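Local structure of Hydrogenase/urease nickel incorporation protein HypB (Helicobacter pylori, 4LPS) at residues Cys75-Asp80 and His98-Gly103; Gly58-Leu63 and Ala87-Lys92; Gly45-Asn50 and Glu230-Asn235. The protein is required for nickel insertion into the metal centre of [NiFe] hydrogenases and for urease maturation, and has a low intrinsic GTPase activity essential for nickel insertion. One frame throughout, in Å; residues are numbered along the deposited sequence.

Contact 1 of 3, residues Cys75-Asp80 and His98-Gly103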
loop_
_atom_site.group_PDB
_atom_site.type_symbol
_atom_site.label_atom_id
_atom_site.label_comp_id
_atom_site.label_asym_id
_atom_site.label_seq_id
_atom_site.Cartn_x
_atom_site.Cartn_y
_atom_site.Cartn_z
ATOM N N CYS A 75 -2.043 0.720 12.037
ATOM C CA CYS A 75 -2.297 -0.708 12.173
ATOM C C CYS A 75 -2.458 -1.278 10.767
ATOM O O CYS A 75 -2.630 -0.526 9.804
ATOM C CB CYS A 75 -3.524 -0.978 13.050
ATOM S SG CYS A 75 -5.042 -0.206 12.493
ATOM N N VAL A 76 -2.391 -2.598 10.636
ATOM C CA VAL A 76 -2.301 -3.198 9.312
ATOM C C VAL A 76 -3.353 -4.275 9.059
ATOM O O VAL A 76 -3.665 -5.085 9.935
ATOM C CB VAL A 76 -0.891 -3.805 9.082
ATOM C CG1 VAL A 76 -0.791 -4.450 7.707
ATOM C CG2 VAL A 76 0.183 -2.739 9.233
ATOM N N VAL A 77 -3.912 -4.252 7.856
ATOM C CA VAL A 77 -4.696 -5.366 7.347
ATOM C C VAL A 77 -3.885 -6.065 6.255
ATOM O O VAL A 77 -3.530 -5.449 5.246
ATOM C CB VAL A 77 -6.055 -4.899 6.790
ATOM C CG1 VAL A 77 -6.680 -5.985 5.945
ATOM C CG2 VAL A 77 -6.990 -4.502 7.925
ATOM N N GLU A 78 -3.583 -7.344 6.465
ATOM C CA GLU A 78 -2.718 -8.095 5.555
ATOM C C GLU A 78 -3.517 -9.012 4.649
ATOM O O GLU A 78 -4.356 -9.780 5.123
ATOM C CB GLU A 78 -1.702 -8.932 6.338
ATOM C CG GLU A 78 -0.465 -8.179 6.786
ATOM C CD GLU A 78 0.478 -7.878 5.643
ATOM O OE1 GLU A 78 1.430 -7.104 5.860
ATOM O OE2 GLU A 78 0.277 -8.418 4.533
ATOM N N GLY A 79 -3.270 -8.919 3.345
ATOM C CA GLY A 79 -3.931 -9.795 2.398
ATOM C C GLY A 79 -2.995 -10.821 1.790
ATOM O O GLY A 79 -2.049 -10.473 1.081
ATOM N N ASP A 80 -3.254 -12.091 2.077
ATOM C CA ASP A 80 -2.504 -13.186 1.472
ATOM C C ASP A 80 -3.454 -14.329 1.161
ATOM O O ASP A 80 -4.568 -14.373 1.684
ATOM C CB ASP A 80 -1.364 -13.658 2.379
ATOM C CG ASP A 80 -0.168 -12.724 2.344
ATOM O OD1 ASP A 80 0.457 -12.606 1.270
ATOM O OD2 ASP A 80 0.153 -12.114 3.386
ATOM N N HIS A 98 -3.707 -7.708 11.263
ATOM C CA HIS A 98 -4.544 -8.887 11.125
ATOM C C HIS A 98 -4.538 -9.400 9.695
ATOM O O HIS A 98 -4.673 -8.638 8.737
ATOM C CB HIS A 98 -5.968 -8.593 11.592
ATOM C CG HIS A 98 -6.180 -8.857 13.049
ATOM N ND1 HIS A 98 -6.341 -10.126 13.558
ATOM C CD2 HIS A 98 -6.238 -8.016 14.110
ATOM C CE1 HIS A 98 -6.500 -10.058 14.866
ATOM N NE2 HIS A 98 -6.442 -8.790 15.228
ATOM N N GLN A 99 -4.358 -10.712 9.571
ATOM C CA GLN A 99 -4.215 -11.354 8.283
ATOM C C GLN A 99 -5.570 -11.704 7.683
ATOM O O GLN A 99 -6.419 -12.306 8.344
ATOM C CB GLN A 99 -3.354 -12.610 8.444
ATOM C CG GLN A 99 -3.096 -13.373 7.169
ATOM C CD GLN A 99 -1.999 -12.738 6.343
ATOM O OE1 GLN A 99 -0.878 -12.540 6.817
ATOM N NE2 GLN A 99 -2.323 -12.395 5.107
ATOM N N ILE A 100 -5.770 -11.321 6.429
ATOM C CA ILE A 100 -6.892 -11.832 5.660
ATOM C C ILE A 100 -6.387 -12.955 4.772
ATOM O O ILE A 100 -5.488 -12.747 3.956
ATOM C CB ILE A 100 -7.553 -10.751 4.779
ATOM C CG1 ILE A 100 -8.086 -9.596 5.626
ATOM C CG2 ILE A 100 -8.684 -11.349 3.960
ATOM C CD1 ILE A 100 -8.795 -8.530 4.807
ATOM N N THR A 101 -6.928 -14.153 4.950
ATOM C CA THR A 101 -6.554 -15.252 4.078
ATOM C C THR A 101 -7.636 -15.379 3.019
ATOM O O THR A 101 -8.770 -15.761 3.313
ATOM C CB THR A 101 -6.371 -16.578 4.842
ATOM O OG1 THR A 101 -7.503 -16.810 5.689
ATOM C CG2 THR A 101 -5.114 -16.526 5.696
ATOM N N THR A 102 -7.265 -15.052 1.787
ATOM C CA THR A 102 -8.192 -15.055 0.664
ATOM C C THR A 102 -8.417 -16.467 0.144
ATOM O O THR A 102 -9.399 -16.738 -0.548
ATOM C CB THR A 102 -7.681 -14.167 -0.482
ATOM O OG1 THR A 102 -6.498 -14.749 -1.045
ATOM C CG2 THR A 102 -7.347 -12.775 0.038
ATOM N N GLY A 103 -7.499 -17.365 0.486
ATOM C CA GLY A 103 -7.574 -18.737 0.028
ATOM C C GLY A 103 -7.126 -18.888 -1.411
ATOM O O GLY A 103 -6.023 -19.371 -1.671
HETATM O O HOH W 1 1.114 -13.651 5.108
#
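Val77 to Asp80 pair with His98 to Thr101 as neighbouring parallel strands, their axes 4.5 Å apart and inclined by 25°. His98 bonds to two residues of the other strand: its N donates to Val76 O, and its O accepts from Glu78 N. Further on, Asp80 N gives its hydrogen to Ile100 O at 3.0 Å. The ladder continues past the strand, where Asp80 O receives Thr102 N at 2.8 Å.

On the face that carries Glu78 and Asp80, the Gln99 side chain crosses that of Asp80 at about a right angle. Gln99 CG lies anti to the backbone N (chi1 -179°), and a bend at the next torsion turns CD back over the other strand. Gln99 NE2 then donates to Asp80 OD2 at 3.0 Å, on the anti side of the carboxylate. The amide and carboxylate planes are turned 39° apart. A water lies between Asp80 OD2 and Gln99 OE1, but its bonding is doubtful. The Asp80 side chain lies about 3 Å from the bound phosphate ion. On the other face, Val77 CG1 presses on Ile100 CD1 at 3.5 Å, a tight apolar contact.

The pair belongs to a beta-alpha-beta unit, strand 74-80, helix 85-91 and strand 97-101, with 97-101 at the edge of the sheet. Strand 131-135 bonds to the other side of 74-80. Helix 85-91 packs on Val76, Glu78 and Gln99, while helix 110-122 covers Val77 and His98. Beyond the strand, Thr102 OG1 bonds Ala105 O, just before the nickel ligand Cys106.

Contact 2 of 3, residues Gly58-Leu63 and Ala87-Lys92. With MG (magnesium ion), chain C; GDP (guanosine-5'-diphosphate), chain D; PO4 (phosphate ion), chain E.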
loop_
_atom_site.group_PDB
_atom_site.type_symbol
_atom_site.label_atom_id
_atom_site.label_comp_id
_atom_site.label_asym_id
_atom_site.label_seq_id
_atom_site.Cartn_x
_atom_site.Cartn_y
_atom_site.Cartn_z
ATOM N N GLY A 58 8.693 -5.809 -1.631
ATOM C CA GLY A 58 9.179 -5.184 -0.412
ATOM C C GLY A 58 8.148 -4.501 0.475
ATOM O O GLY A 58 8.510 -3.653 1.291
ATOM N N LYS A 59 6.875 -4.856 0.320
ATOM C CA LYS A 59 5.796 -4.248 1.104
ATOM C C LYS A 59 5.921 -4.456 2.617
ATOM O O LYS A 59 5.883 -3.493 3.385
ATOM C CB LYS A 59 4.435 -4.777 0.637
ATOM C CG LYS A 59 4.100 -4.454 -0.809
ATOM C CD LYS A 59 2.674 -4.868 -1.153
ATOM C CE LYS A 59 2.499 -6.381 -1.128
ATOM N NZ LYS A 59 3.548 -7.091 -1.916
ATOM N N THR A 60 6.038 -5.709 3.044
ATOM C CA THR A 60 6.103 -6.016 4.470
ATOM C C THR A 60 7.347 -5.408 5.119
ATOM O O THR A 60 7.275 -4.873 6.228
ATOM C CB THR A 60 6.083 -7.534 4.724
ATOM O OG1 THR A 60 4.867 -8.089 4.207
ATOM C CG2 THR A 60 6.174 -7.832 6.218
ATOM N N THR A 61 8.479 -5.482 4.422
ATOM C CA THR A 61 9.726 -4.910 4.926
ATOM C C THR A 61 9.578 -3.409 5.126
ATOM O O THR A 61 10.038 -2.857 6.129
ATOM C CB THR A 61 10.907 -5.181 3.972
ATOM O OG1 THR A 61 11.129 -6.593 3.865
ATOM C CG2 THR A 61 12.177 -4.509 4.483
ATOM N N MET A 62 8.927 -2.756 4.170
ATOM C CA MET A 62 8.685 -1.321 4.256
ATOM C C MET A 62 7.864 -0.963 5.491
ATOM O O MET A 62 8.188 -0.014 6.208
ATOM C CB MET A 62 7.969 -0.824 3.004
ATOM C CG MET A 62 7.780 0.679 2.971
ATOM S SD MET A 62 6.732 1.169 1.594
ATOM C CE MET A 62 5.177 0.459 2.129
ATOM N N LEU A 63 6.798 -1.722 5.731
ATOM C CA LEU A 63 5.944 -1.493 6.892
ATOM C C LEU A 63 6.702 -1.747 8.192
ATOM O O LEU A 63 6.516 -1.023 9.170
ATOM C CB LEU A 63 4.689 -2.369 6.823
ATOM C CG LEU A 63 3.732 -2.100 5.655
ATOM C CD1 LEU A 63 2.537 -3.028 5.709
ATOM C CD2 LEU A 63 3.267 -0.654 5.675
ATOM N N ALA A 87 1.782 -11.031 8.619
ATOM C CA ALA A 87 1.159 -10.475 9.817
ATOM C C ALA A 87 2.019 -10.714 11.053
ATOM O O ALA A 87 2.142 -9.839 11.913
ATOM C CB ALA A 87 -0.229 -11.066 10.016
ATOM N N ASP A 88 2.596 -11.908 11.141
ATOM C CA ASP A 88 3.479 -12.263 12.249
ATOM C C ASP A 88 4.746 -11.413 12.284
ATOM O O ASP A 88 5.165 -10.970 13.352
ATOM C CB ASP A 88 3.856 -13.743 12.185
ATOM C CG ASP A 88 2.775 -14.646 12.741
ATOM O OD1 ASP A 88 1.954 -14.166 13.551
ATOM O OD2 ASP A 88 2.753 -15.842 12.375
ATOM N N ARG A 89 5.364 -11.204 11.123
ATOM C CA ARG A 89 6.529 -10.324 11.033
ATOM C C ARG A 89 6.221 -8.936 11.584
ATOM O O ARG A 89 7.046 -8.332 12.270
ATOM C CB ARG A 89 7.011 -10.204 9.585
ATOM C CG ARG A 89 7.830 -11.383 9.077
ATOM C CD ARG A 89 7.952 -11.351 7.558
ATOM N NE ARG A 89 8.717 -10.193 7.096
ATOM C CZ ARG A 89 8.900 -9.871 5.817
ATOM N NH1 ARG A 89 9.611 -8.800 5.498
ATOM N NH2 ARG A 89 8.369 -10.615 4.858
ATOM N N LEU A 90 5.031 -8.434 11.270
ATOM C CA LEU A 90 4.617 -7.102 11.697
ATOM C C LEU A 90 4.321 -7.056 13.195
ATOM O O LEU A 90 4.681 -6.094 13.876
ATOM C CB LEU A 90 3.393 -6.649 10.898
ATOM C CG LEU A 90 3.657 -6.304 9.428
ATOM C CD1 LEU A 90 2.365 -5.972 8.712
ATOM C CD2 LEU A 90 4.619 -5.141 9.319
ATOM N N ARG A 91 3.664 -8.096 13.703
ATOM C CA ARG A 91 3.319 -8.160 15.123
ATOM C C ARG A 91 4.573 -8.337 15.972
ATOM O O ARG A 91 4.636 -7.850 17.101
ATOM C CB ARG A 91 2.307 -9.278 15.397
ATOM C CG ARG A 91 0.901 -8.958 14.884
ATOM C CD ARG A 91 -0.139 -10.005 15.279
ATOM N NE ARG A 91 0.084 -11.313 14.665
ATOM C CZ ARG A 91 -0.727 -11.857 13.762
ATOM N NH1 ARG A 91 -1.814 -11.207 13.369
ATOM N NH2 ARG A 91 -0.457 -13.052 13.253
ATOM N N LYS A 92 5.556 -9.049 15.430
ATOM C CA LYS A 92 6.872 -9.161 16.059
ATOM C C LYS A 92 7.509 -7.779 16.263
ATOM O O LYS A 92 8.347 -7.595 17.149
ATOM C CB LYS A 92 7.783 -10.060 15.211
ATOM C CG LYS A 92 9.240 -10.155 15.669
ATOM C CD LYS A 92 9.362 -10.665 17.101
ATOM C CE LYS A 92 10.818 -10.912 17.488
ATOM N NZ LYS A 92 11.303 -12.238 17.020
HETATM MG MG MG C . 4.370 -9.264 2.257
HETATM P PB GDP D . 6.673 -8.342 0.036
HETATM O O1B GDP D . 6.465 -9.794 -0.314
HETATM O O2B GDP D . 5.969 -8.004 1.326
HETATM O O3B GDP D . 6.111 -7.455 -1.047
HETATM O O3A GDP D . 8.244 -8.044 0.162
HETATM P PA GDP D . 9.151 -8.569 1.387
HETATM O O1A GDP D . 9.132 -7.565 2.511
HETATM O O2A GDP D . 8.724 -9.933 1.865
HETATM O "O5'" GDP D . 10.610 -8.590 0.732
HETATM C "C5'" GDP D . 11.021 -9.680 -0.091
HETATM C "C4'" GDP D . 12.541 -9.733 -0.098
HETATM O "O4'" GDP D . 13.063 -8.474 -0.526
HETATM C "C3'" GDP D . 13.079 -9.971 1.300
HETATM O "O3'" GDP D . 14.186 -10.872 1.195
HETATM C "C2'" GDP D . 13.592 -8.627 1.762
HETATM O "O2'" GDP D . 14.726 -8.787 2.613
HETATM C "C1'" GDP D . 13.987 -7.980 0.449
HETATM N N9 GDP D . 13.909 -6.502 0.483
HETATM C C8 GDP D . 12.889 -5.731 0.905
HETATM N N7 GDP D . 13.191 -4.417 0.750
HETATM C C5 GDP D . 14.422 -4.339 0.206
HETATM C C6 GDP D . 15.350 -3.267 -0.225
HETATM O O6 GDP D . 15.039 -2.064 -0.109
HETATM N N1 GDP D . 16.533 -3.622 -0.743
HETATM C C2 GDP D . 16.894 -4.913 -0.878
HETATM N N2 GDP D . 18.105 -5.208 -1.408
HETATM N N3 GDP D . 16.097 -5.944 -0.508
HETATM C C4 GDP D . 14.880 -5.718 0.028
HETATM P P PO4 E . 3.230 -10.599 -0.888
HETATM O O1 PO4 E . 1.734 -10.501 -0.727
HETATM O O2 PO4 E . 3.881 -10.313 0.440
HETATM O O3 PO4 E . 3.596 -11.989 -1.341
HETATM O O4 PO4 E . 3.688 -9.594 -1.910
HETATM O O HOH W 2 6.059 -10.770 2.342
#
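Thr60, Thr61 and Leu63 meet Arg89 and Leu90 across two helix segments that run 13° from parallel, their axes 9.9 Å apart. The first helix starts at the diphosphate of GDP. Gly58, its N-cap residue, points its backbone N at GDP O3B, 3.1 Å away. Lys59 N reaches the same oxygen. The Lys59 chain folds back at its last two torsions, and NZ closes on GDP O3B at 2.7 Å while also holding the phosphate ion and Ser53 OG. One terminal oxygen of the beta phosphate therefore takes three donors.

Thr60 N bonds GDP O2B. Its side chain splits two tasks. OG1, anti to the carbonyl carbon (chi1 -60°), binds magnesium at 2.3 Å. CG2 lies over the centre of one face of the Arg89 guanidinium, 3.4 Å from CZ. GDP O2B, O2 of the phosphate ion and a water also bind the metal, and Asp86 and Glu135 complete the site. Gly58, Lys59 and Thr60 belong to the P-loop of this SIMIBI-class GTPase, within a GSGKT sequence at the beta phosphate. The phosphate ion, probably from the crystallisation liquor, sits beside that group in a place consistent with the third phosphate of GTP.

Thr61 OG1 donates to GDP O1A at 2.6 Å and lies at the edge of the Arg89 guanidinium, near its plane. The arginine comes to the alpha phosphate from the other helix. Its NH2 donates almost straight (177°) to GDP O2A at 3.1 Å, and its NH1 bonds GDP O1A and forms a salt bridge with Glu64. One turn further from the nucleotide the contact becomes apolar: Leu63 CB rests on Leu90 CD2 at 3.7 Å, and both leucines pack on Val76 of strand 74-80.

Contact 3 of 3, residues Gly45-Asn50 and Glu230-Asn235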
loop_
_atom_site.group_PDB
_atom_site.type_symbol
_atom_site.label_atom_id
_atom_site.label_comp_id
_atom_site.label_asym_id
_atom_site.label_seq_id
_atom_site.Cartn_x
_atom_site.Cartn_y
_atom_site.Cartn_z
ATOM N N GLY A 45 -11.715 8.176 12.083
ATOM C CA GLY A 45 -10.640 9.128 11.875
ATOM C C GLY A 45 -9.371 8.474 11.363
ATOM O O GLY A 45 -8.270 8.795 11.814
ATOM N N LEU A 46 -9.525 7.560 10.410
ATOM C CA LEU A 46 -8.389 6.854 9.834
ATOM C C LEU A 46 -8.048 7.341 8.433
ATOM O O LEU A 46 -8.934 7.510 7.590
ATOM C CB LEU A 46 -8.658 5.347 9.793
ATOM C CG LEU A 46 -9.035 4.667 11.108
ATOM C CD1 LEU A 46 -9.603 3.286 10.845
ATOM C CD2 LEU A 46 -7.820 4.579 12.016
ATOM N N TYR A 47 -6.760 7.559 8.188
ATOM C CA TYR A 47 -6.269 7.778 6.835
ATOM C C TYR A 47 -5.808 6.435 6.285
ATOM O O TYR A 47 -4.865 5.835 6.799
ATOM C CB TYR A 47 -5.132 8.803 6.808
ATOM C CG TYR A 47 -4.887 9.400 5.439
ATOM C CD1 TYR A 47 -5.739 10.368 4.924
ATOM C CD2 TYR A 47 -3.809 8.997 4.661
ATOM C CE1 TYR A 47 -5.526 10.919 3.677
ATOM C CE2 TYR A 47 -3.590 9.542 3.407
ATOM C CZ TYR A 47 -4.451 10.502 2.922
ATOM O OH TYR A 47 -4.237 11.049 1.676
ATOM N N VAL A 48 -6.491 5.954 5.253
ATOM C CA VAL A 48 -6.305 4.582 4.803
ATOM C C VAL A 48 -5.450 4.480 3.540
ATOM O O VAL A 48 -5.698 5.163 2.544
ATOM C CB VAL A 48 -7.663 3.902 4.560
ATOM C CG1 VAL A 48 -7.476 2.465 4.117
ATOM C CG2 VAL A 48 -8.493 3.960 5.827
ATOM N N LEU A 49 -4.433 3.623 3.604
ATOM C CA LEU A 49 -3.520 3.409 2.487
ATOM C C LEU A 49 -3.636 1.981 1.968
ATOM O O LEU A 49 -3.756 1.032 2.749
ATOM C CB LEU A 49 -2.073 3.703 2.899
ATOM C CG LEU A 49 -1.807 5.034 3.605
ATOM C CD1 LEU A 49 -0.366 5.120 4.074
ATOM C CD2 LEU A 49 -2.128 6.195 2.678
ATOM N N ASN A 50 -3.636 1.843 0.645
ATOM C CA ASN A 50 -3.688 0.539 -0.003
ATOM C C ASN A 50 -2.425 0.300 -0.826
ATOM O O ASN A 50 -2.228 0.923 -1.872
ATOM C CB ASN A 50 -4.939 0.439 -0.883
ATOM C CG ASN A 50 -4.966 -0.817 -1.727
ATOM O OD1 ASN A 50 -4.517 -1.879 -1.298
ATOM N ND2 ASN A 50 -5.502 -0.701 -2.938
ATOM N N GLU A 230 1.805 14.411 5.561
ATOM C CA GLU A 230 1.293 15.620 4.933
ATOM C C GLU A 230 0.012 15.321 4.159
ATOM O O GLU A 230 -0.902 16.146 4.111
ATOM C CB GLU A 230 2.349 16.234 4.011
ATOM C CG GLU A 230 1.819 17.308 3.068
ATOM C CD GLU A 230 1.317 18.544 3.799
ATOM O OE1 GLU A 230 1.673 18.739 4.982
ATOM O OE2 GLU A 230 0.556 19.324 3.186
ATOM N N LYS A 231 -0.055 14.136 3.560
ATOM C CA LYS A 231 -1.242 13.735 2.813
ATOM C C LYS A 231 -2.448 13.602 3.739
ATOM O O LYS A 231 -3.555 14.006 3.381
ATOM C CB LYS A 231 -0.982 12.436 2.049
ATOM C CG LYS A 231 -0.286 12.683 0.714
ATOM C CD LYS A 231 -1.146 13.599 -0.148
ATOM C CE LYS A 231 -0.444 13.996 -1.431
ATOM N NZ LYS A 231 0.401 15.200 -1.203
ATOM N N LYS A 232 -2.233 13.029 4.921
ATOM C CA LYS A 232 -3.290 12.958 5.924
ATOM C C LYS A 232 -3.698 14.356 6.364
ATOM O O LYS A 232 -4.879 14.634 6.571
ATOM C CB LYS A 232 -2.850 12.143 7.142
ATOM C CG LYS A 232 -3.879 12.160 8.266
ATOM C CD LYS A 232 -3.495 11.271 9.433
ATOM C CE LYS A 232 -4.505 11.424 10.563
ATOM N NZ LYS A 232 -5.624 10.439 10.446
ATOM N N ARG A 233 -2.703 15.228 6.501
ATOM C CA ARG A 233 -2.922 16.619 6.886
ATOM C C ARG A 233 -3.849 17.329 5.905
ATOM O O ARG A 233 -4.776 18.032 6.307
ATOM C CB ARG A 233 -1.587 17.360 6.968
ATOM C CG ARG A 233 -1.543 18.460 8.008
ATOM C CD ARG A 233 -0.235 18.411 8.782
ATOM N NE ARG A 233 0.922 18.369 7.885
ATOM C CZ ARG A 233 2.098 17.826 8.193
ATOM N NH1 ARG A 233 3.087 17.843 7.309
ATOM N NH2 ARG A 233 2.286 17.266 9.379
ATOM N N GLU A 234 -3.571 17.156 4.617
ATOM C CA GLU A 234 -4.393 17.719 3.552
ATOM C C GLU A 234 -5.721 16.987 3.421
ATOM O O GLU A 234 -6.650 17.481 2.779
ATOM C CB GLU A 234 -3.653 17.653 2.214
ATOM C CG GLU A 234 -2.276 18.295 2.210
ATOM C CD GLU A 234 -1.530 18.051 0.909
ATOM O OE1 GLU A 234 -2.019 17.249 0.082
ATOM O OE2 GLU A 234 -0.460 18.662 0.709
ATOM N N ASN A 235 -5.791 15.806 4.032
ATOM C CA ASN A 235 -6.871 14.850 3.806
ATOM C C ASN A 235 -7.055 14.586 2.311
ATOM O O ASN A 235 -8.155 14.716 1.774
ATOM C CB ASN A 235 -8.188 15.332 4.429
ATOM C CG ASN A 235 -9.268 14.258 4.402
ATOM O OD1 ASN A 235 -8.995 13.083 4.648
ATOM N ND2 ASN A 235 -10.495 14.656 4.091
HETATM O O HOH W 3 -6.184 9.879 13.103
#
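Lys232 NZ is gripped by a water at 2.8 Å and by the backbone O of Asp130. The same water donates to Gly45 O at 2.7 Å, so it bridges the helix to the turn that leads into strand 47-52. The Lys232 chain is extended as far as CE, and only the last torsion (chi4 91°) bends, turning NZ out of the line of the chain.

The ring of Tyr47 lies against the same lysine. Lys232 CA stands over the centre of one ring face in a CH-pi contact, 3.7 Å from the centroid and 13° off the normal. The two side chains slide past each other in opposite directions, with Lys232 CB 3.8 Å from Tyr47 CG. At the far end Tyr47 OH is 3.6 Å from Lys231 CB and hydrogen-bonds Tyr236 O. Asn235 ends the helix as the C-prime residue of a Schellman motif and lies obliquely to the ring.

The contact thus joins the last turn of helix 218-234 to strand 47-52 of the central parallel sheet. The ammonium and phenol ends keep polar partners, backbone oxygens and water, while apolar carbon packs on the ring face.

How the contacts relate
Contacts 1 and 2 touch, with centres 11 Å apart. Leu90 lies between them: its CD1 is 3.6 Å from Val76 CG1 and 3.2 Å from Glu78 OE1. Helix 85-91 thus lies on strand 74-80 and carries Arg89 to GDP. The Glu78 side chain of contact 1 comes within about 5 Å of the magnesium bound in contact 2, and Asp80 within about 3 Å of the phosphate ion. Contact 3 is about 20 Å from each of the others between centres and away from the nucleotide. It shares the parallel sheet with contact 1, and its strand 47-52 runs on toward the P-loop and helix 59-66 of contact 2.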